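Local coordinates for protein cellobiose 2-epimerase (Caldibacillus thermoamylovorans, PDB 5ZHB) that catalyses the 2-epimerization of cellobiose, inverting the configuration at C2 of its reducing-end sugar to give an epimeric disaccharide, at residues N184-R198 with H247-V261. Residues are numbered along the deposited sequence; the frame is centred on the assembly and turned at random.
Sequences NTHLHVLEAYTNLYR and HDIEASWLIDDALKV
Leu187 drops as a knob into a hole formed by His247, Glu250, Ala251 and Leu254, its CD1 lying 3.9 Å from Ala251 CB. With CG anti to the backbone N (chi1 178°), its two methyls divide the work: CD1 also meets Leu254 CD1, whereas CD2 rests on the carboxylate of Glu250. One turn on, Leu190 straddles Ile255 and Ala258, and its CD1 comes within 3.7 Å of Ala258 CB. The small Ala258 lets the backbones close to 5.4 Å between its CA and that of Thr194. Thr194 OG1 donates back to Leu190 O and accepts from a water that also donates to Leu254 O, bridging the helices; its CG2 packs on Val261. Val261 CG1 in turn meets the edge of the Tyr197 ring at CD2.

At this end the extended Arg198 lays its guanidinium over Val261 CG2 and salt-bridges Asp257, NH2 to OD2 at 3.2 Å, from above the carboxylate plane, while NH1 holds Asn195 OD1. A methionine here would probably leave Asp257 without its cross-helix partner and Asn195 OD1 without this donor. At the other end His247 NE2 donates in its ring plane to Asn184 OD1 (2.9 Å), amide and ring being perpendicular, and His247 ND1 is hydrogen-bonded to Ser244 OG.

The helices run roughly parallel, crossing at 33°, as neighbouring inner helices of the (alpha/alpha)6 barrel of this epimerase family. Helix 203-220 packs on Leu187 and Tyr197, helix 306-323 on Glu250, and helix 375-387 supplies Arg379, which salt-bridges Glu191; strand 242-244 leads into helix 245-262.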
loop_
_atom_site.group_PDB
_atom_site.type_symbol
_atom_site.label_atom_id
_atom_site.label_comp_id
_atom_site.label_asym_id
_atom_site.label_seq_id
_atom_site.Cartn_x
_atom_site.Cartn_y
_atom_site.Cartn_z
ATOM N N ASN A 184 -2.432 -9.734 -3.926
ATOM C CA ASN A 184 -1.847 -8.680 -3.093
ATOM C C ASN A 184 -0.363 -8.500 -3.401
ATOM O O ASN A 184 0.106 -7.371 -3.556
ATOM C CB ASN A 184 -2.101 -8.928 -1.614
ATOM C CG ASN A 184 -1.701 -7.734 -0.777
ATOM O OD1 ASN A 184 -2.314 -6.670 -0.887
ATOM N ND2 ASN A 184 -0.636 -7.890 -0.001
ATOM N N THR A 185 0.406 -9.611 -3.442
ATOM C CA THR A 185 1.844 -9.515 -3.696
ATOM C C THR A 185 2.113 -8.930 -5.080
ATOM O O THR A 185 2.941 -8.047 -5.221
ATOM C CB THR A 185 2.512 -10.884 -3.532
ATOM O OG1 THR A 185 2.376 -11.251 -2.164
ATOM C CG2 THR A 185 3.990 -10.845 -3.876
ATOM N N HIS A 186 1.354 -9.381 -6.098
ATOM C CA HIS A 186 1.500 -8.880 -7.453
ATOM C C HIS A 186 1.207 -7.382 -7.523
ATOM O O HIS A 186 1.894 -6.641 -8.235
ATOM C CB HIS A 186 0.642 -9.751 -8.388
ATOM C CG HIS A 186 1.288 -11.090 -8.600
ATOM N ND1 HIS A 186 1.150 -12.128 -7.703
ATOM C CD2 HIS A 186 2.115 -11.542 -9.590
ATOM C CE1 HIS A 186 1.873 -13.172 -8.136
ATOM N NE2 HIS A 186 2.469 -12.845 -9.283
ATOM N N LEU A 187 0.209 -6.918 -6.755
ATOM C CA LEU A 187 -0.152 -5.499 -6.813
ATOM C C LEU A 187 1.025 -4.644 -6.352
ATOM O O LEU A 187 1.383 -3.640 -6.998
ATOM C CB LEU A 187 -1.415 -5.250 -5.979
ATOM C CG LEU A 187 -1.913 -3.797 -5.892
ATOM C CD1 LEU A 187 -2.143 -3.224 -7.261
ATOM C CD2 LEU A 187 -3.165 -3.675 -5.063
ATOM N N HIS A 188 1.595 -5.015 -5.186
ATOM C CA HIS A 188 2.658 -4.212 -4.578
ATOM C C HIS A 188 3.983 -4.380 -5.323
ATOM O O HIS A 188 4.791 -3.455 -5.323
ATOM C CB HIS A 188 2.664 -4.359 -3.052
ATOM C CG HIS A 188 1.386 -3.832 -2.506
ATOM N ND1 HIS A 188 1.101 -2.478 -2.491
ATOM C CD2 HIS A 188 0.266 -4.439 -2.112
ATOM C CE1 HIS A 188 -0.132 -2.315 -2.022
ATOM N NE2 HIS A 188 -0.655 -3.472 -1.807
ATOM N N VAL A 189 4.199 -5.510 -6.007
ATOM C CA VAL A 189 5.335 -5.577 -6.904
ATOM C C VAL A 189 5.135 -4.554 -8.027
ATOM O O VAL A 189 6.045 -3.804 -8.351
ATOM C CB VAL A 189 5.601 -6.994 -7.436
ATOM C CG1 VAL A 189 6.673 -7.001 -8.529
ATOM C CG2 VAL A 189 5.989 -7.918 -6.292
ATOM N N LEU A 190 3.942 -4.531 -8.635
ATOM C CA LEU A 190 3.667 -3.561 -9.701
ATOM C C LEU A 190 3.836 -2.120 -9.210
ATOM O O LEU A 190 4.462 -1.292 -9.866
ATOM C CB LEU A 190 2.267 -3.839 -10.240
ATOM C CG LEU A 190 1.760 -2.885 -11.326
ATOM C CD1 LEU A 190 2.628 -2.897 -12.576
ATOM C CD2 LEU A 190 0.376 -3.322 -11.676
ATOM N N GLU A 191 3.304 -1.820 -8.027
ATOM C CA GLU A 191 3.401 -0.493 -7.436
ATOM C C GLU A 191 4.875 -0.101 -7.301
ATOM O O GLU A 191 5.264 0.993 -7.655
ATOM C CB GLU A 191 2.693 -0.566 -6.082
ATOM C CG GLU A 191 2.866 0.638 -5.166
ATOM C CD GLU A 191 2.268 0.347 -3.798
ATOM O OE1 GLU A 191 2.671 -0.664 -3.187
ATOM O OE2 GLU A 191 1.369 1.075 -3.377
ATOM N N ALA A 192 5.675 -0.996 -6.714
ATOM C CA ALA A 192 7.086 -0.737 -6.482
ATOM C C ALA A 192 7.840 -0.511 -7.797
ATOM O O ALA A 192 8.630 0.426 -7.951
ATOM C CB ALA A 192 7.625 -1.932 -5.745
ATOM N N TYR A 193 7.587 -1.391 -8.751
ATOM C CA TYR A 193 8.294 -1.346 -10.022
ATOM C C TYR A 193 7.926 -0.101 -10.817
ATOM O O TYR A 193 8.784 0.419 -11.518
ATOM C CB TYR A 193 7.986 -2.578 -10.869
ATOM C CG TYR A 193 8.714 -3.853 -10.463
ATOM C CD1 TYR A 193 9.425 -3.945 -9.268
ATOM C CD2 TYR A 193 8.683 -4.966 -11.293
ATOM C CE1 TYR A 193 10.093 -5.102 -8.926
ATOM C CE2 TYR A 193 9.356 -6.130 -10.964
ATOM C CZ TYR A 193 10.081 -6.192 -9.785
ATOM O OH TYR A 193 10.712 -7.369 -9.453
ATOM N N THR A 194 6.662 0.349 -10.733
ATOM C CA THR A 194 6.280 1.639 -11.306
ATOM C C THR A 194 7.201 2.753 -10.809
ATOM O O THR A 194 7.692 3.570 -11.607
ATOM C CB THR A 194 4.829 1.964 -10.980
ATOM O OG1 THR A 194 4.114 0.890 -11.575
ATOM C CG2 THR A 194 4.348 3.270 -11.589
ATOM N N ASN A 195 7.457 2.775 -9.497
ATOM C CA ASN A 195 8.255 3.830 -8.881
ATOM C C ASN A 195 9.728 3.698 -9.272
ATOM O O ASN A 195 10.435 4.719 -9.427
ATOM C CB ASN A 195 8.004 3.882 -7.373
ATOM C CG ASN A 195 7.950 5.286 -6.832
ATOM O OD1 ASN A 195 7.307 6.171 -7.424
ATOM N ND2 ASN A 195 8.621 5.529 -5.709
ATOM N N LEU A 196 10.179 2.452 -9.439
ATOM C CA LEU A 196 11.560 2.181 -9.819
ATOM C C LEU A 196 11.786 2.725 -11.232
ATOM O O LEU A 196 12.796 3.378 -11.501
ATOM C CB LEU A 196 11.874 0.691 -9.702
ATOM C CG LEU A 196 13.305 0.256 -10.058
ATOM C CD1 LEU A 196 14.386 0.994 -9.273
ATOM C CD2 LEU A 196 13.475 -1.230 -9.865
ATOM N N TYR A 197 10.809 2.497 -12.120
ATOM C CA TYR A 197 10.945 2.903 -13.514
ATOM C C TYR A 197 10.961 4.428 -13.626
ATOM O O TYR A 197 11.620 4.972 -14.509
ATOM C CB TYR A 197 9.840 2.247 -14.344
ATOM C CG TYR A 197 10.064 2.447 -15.832
ATOM C CD1 TYR A 197 10.901 1.603 -16.550
ATOM C CD2 TYR A 197 9.529 3.555 -16.483
ATOM C CE1 TYR A 197 11.149 1.819 -17.897
ATOM C CE2 TYR A 197 9.735 3.761 -17.837
ATOM C CZ TYR A 197 10.557 2.896 -18.537
ATOM O OH TYR A 197 10.766 3.132 -19.857
ATOM N N ARG A 198 10.269 5.132 -12.718
ATOM C CA ARG A 198 10.344 6.583 -12.658
ATOM C C ARG A 198 11.785 7.039 -12.459
ATOM O O ARG A 198 12.144 8.134 -12.849
ATOM C CB ARG A 198 9.505 7.192 -11.526
ATOM C CG ARG A 198 7.998 7.055 -11.697
ATOM C CD ARG A 198 7.280 7.748 -10.545
ATOM N NE ARG A 198 5.831 7.881 -10.757
ATOM C CZ ARG A 198 4.873 7.081 -10.282
ATOM N NH1 ARG A 198 5.116 6.151 -9.357
ATOM N NH2 ARG A 198 3.661 7.221 -10.775
ATOM N N HIS A 247 -8.919 -3.343 -2.422
ATOM C CA HIS A 247 -7.877 -3.729 -3.352
ATOM C C HIS A 247 -8.247 -3.355 -4.788
ATOM O O HIS A 247 -7.420 -2.876 -5.553
ATOM C CB HIS A 247 -7.547 -5.223 -3.311
ATOM C CG HIS A 247 -6.717 -5.637 -2.151
ATOM N ND1 HIS A 247 -7.302 -6.125 -0.993
ATOM C CD2 HIS A 247 -5.390 -5.720 -1.992
ATOM C CE1 HIS A 247 -6.329 -6.425 -0.129
ATOM N NE2 HIS A 247 -5.169 -6.196 -0.719
ATOM N N ASP A 248 -9.493 -3.594 -5.174
ATOM C CA ASP A 248 -9.887 -3.312 -6.555
ATOM C C ASP A 248 -9.687 -1.849 -6.921
ATOM O O ASP A 248 -9.123 -1.532 -7.951
ATOM C CB ASP A 248 -11.316 -3.778 -6.770
ATOM C CG ASP A 248 -11.474 -5.287 -6.857
ATOM O OD1 ASP A 248 -10.696 -5.998 -6.181
ATOM O OD2 ASP A 248 -12.361 -5.742 -7.603
ATOM N N ILE A 249 -10.209 -0.933 -6.091
ATOM C CA ILE A 249 -10.206 0.466 -6.447
ATOM C C ILE A 249 -8.785 1.019 -6.343
ATOM O O ILE A 249 -8.385 1.868 -7.140
ATOM C CB ILE A 249 -11.265 1.246 -5.639
ATOM C CG1 ILE A 249 -11.463 2.638 -6.205
ATOM C CG2 ILE A 249 -10.970 1.277 -4.132
ATOM C CD1 ILE A 249 -11.843 2.652 -7.678
ATOM N N GLU A 250 -8.000 0.494 -5.391
ATOM C CA GLU A 250 -6.582 0.798 -5.328
ATOM C C GLU A 250 -5.883 0.355 -6.615
ATOM O O GLU A 250 -5.158 1.138 -7.209
ATOM C CB GLU A 250 -5.993 0.071 -4.116
ATOM C CG GLU A 250 -4.494 0.319 -3.939
ATOM C CD GLU A 250 -3.882 -0.463 -2.773
ATOM O OE1 GLU A 250 -4.427 -1.534 -2.408
ATOM O OE2 GLU A 250 -2.869 0.019 -2.216
ATOM N N ALA A 251 -6.077 -0.907 -7.010
ATOM C CA ALA A 251 -5.462 -1.456 -8.206
ATOM C C ALA A 251 -5.820 -0.649 -9.453
ATOM O O ALA A 251 -4.961 -0.408 -10.297
ATOM C CB ALA A 251 -5.902 -2.890 -8.389
ATOM N N SER A 252 -7.089 -0.217 -9.534
ATOM C CA SER A 252 -7.531 0.596 -10.658
ATOM C C SER A 252 -6.538 1.719 -10.910
ATOM O O SER A 252 -6.049 1.862 -12.017
ATOM C CB SER A 252 -8.919 1.130 -10.444
ATOM O OG SER A 252 -9.285 2.030 -11.475
ATOM N N TRP A 253 -6.221 2.533 -9.893
ATOM C CA TRP A 253 -5.416 3.712 -10.155
ATOM C C TRP A 253 -3.920 3.414 -10.125
ATOM O O TRP A 253 -3.167 4.076 -10.841
ATOM C CB TRP A 253 -5.794 4.864 -9.227
ATOM C CG TRP A 253 -5.289 4.787 -7.813
ATOM C CD1 TRP A 253 -5.931 4.255 -6.741
ATOM C CD2 TRP A 253 -4.054 5.326 -7.315
ATOM N NE1 TRP A 253 -5.154 4.364 -5.620
ATOM C CE2 TRP A 253 -4.011 5.037 -5.938
ATOM C CE3 TRP A 253 -2.988 6.019 -7.885
ATOM C CZ2 TRP A 253 -2.945 5.433 -5.136
ATOM C CZ3 TRP A 253 -1.920 6.398 -7.095
ATOM C CH2 TRP A 253 -1.928 6.147 -5.726
ATOM N N LEU A 254 -3.504 2.394 -9.366
ATOM C CA LEU A 254 -2.111 1.943 -9.431
ATOM C C LEU A 254 -1.771 1.326 -10.793
ATOM O O LEU A 254 -0.729 1.631 -11.351
ATOM C CB LEU A 254 -1.772 0.972 -8.304
ATOM C CG LEU A 254 -1.774 1.556 -6.883
ATOM C CD1 LEU A 254 -1.417 0.478 -5.888
ATOM C CD2 LEU A 254 -0.842 2.751 -6.709
ATOM N N ILE A 255 -2.631 0.466 -11.336
ATOM C CA ILE A 255 -2.383 -0.045 -12.687
ATOM C C ILE A 255 -2.319 1.134 -13.661
ATOM O O ILE A 255 -1.420 1.226 -14.527
ATOM C CB ILE A 255 -3.432 -1.105 -13.071
ATOM C CG1 ILE A 255 -3.257 -2.374 -12.237
ATOM C CG2 ILE A 255 -3.400 -1.406 -14.576
ATOM C CD1 ILE A 255 -4.469 -3.285 -12.200
ATOM N N ASP A 256 -3.232 2.106 -13.489
ATOM C CA ASP A 256 -3.245 3.251 -14.392
ATOM C C ASP A 256 -1.924 4.014 -14.324
ATOM O O ASP A 256 -1.361 4.410 -15.345
ATOM C CB ASP A 256 -4.388 4.212 -14.092
ATOM C CG ASP A 256 -4.826 5.054 -15.283
ATOM O OD1 ASP A 256 -4.495 4.669 -16.417
ATOM O OD2 ASP A 256 -5.452 6.099 -15.061
ATOM N N ASP A 257 -1.400 4.212 -13.107
ATOM C CA ASP A 257 -0.103 4.837 -12.980
ATOM C C ASP A 257 0.957 4.026 -13.705
ATOM O O ASP A 257 1.870 4.613 -14.283
ATOM C CB ASP A 257 0.333 5.030 -11.538
ATOM C CG ASP A 257 0.009 6.383 -10.948
ATOM O OD1 ASP A 257 -0.795 7.123 -11.551
ATOM O OD2 ASP A 257 0.610 6.692 -9.922
ATOM N N ALA A 258 0.841 2.695 -13.678
ATOM C CA ALA A 258 1.828 1.849 -14.347
ATOM C C ALA A 258 1.734 2.053 -15.872
ATOM O O ALA A 258 2.748 2.229 -16.561
ATOM C CB ALA A 258 1.611 0.400 -13.963
ATOM N N LEU A 259 0.494 2.103 -16.367
ATOM C CA LEU A 259 0.223 2.470 -17.753
ATOM C C LEU A 259 0.853 3.808 -18.129
ATOM O O LEU A 259 1.513 3.894 -19.168
ATOM C CB LEU A 259 -1.280 2.443 -18.005
ATOM C CG LEU A 259 -1.947 1.075 -17.918
ATOM C CD1 LEU A 259 -3.452 1.234 -18.142
ATOM C CD2 LEU A 259 -1.337 0.070 -18.867
ATOM N N LYS A 260 0.636 4.850 -17.318
ATOM C CA LYS A 260 1.103 6.189 -17.633
ATOM C C LYS A 260 2.631 6.274 -17.643
ATOM O O LYS A 260 3.215 6.908 -18.536
ATOM C CB LYS A 260 0.569 7.239 -16.649
ATOM C CG LYS A 260 -0.937 7.467 -16.640
ATOM C CD LYS A 260 -1.477 8.047 -15.334
ATOM C CE LYS A 260 -2.959 8.017 -15.314
ATOM N NZ LYS A 260 -3.604 8.426 -14.061
ATOM N N VAL A 261 3.289 5.680 -16.633
ATOM C CA VAL A 261 4.742 5.761 -16.489
ATOM C C VAL A 261 5.444 5.036 -17.637
ATOM O O VAL A 261 6.529 5.427 -18.060
ATOM C CB VAL A 261 5.135 5.203 -15.104
ATOM C CG1 VAL A 261 6.600 4.835 -14.984
ATOM C CG2 VAL A 261 4.730 6.141 -13.975
HETATM O O HOH W 1 1.862 1.558 -10.077
#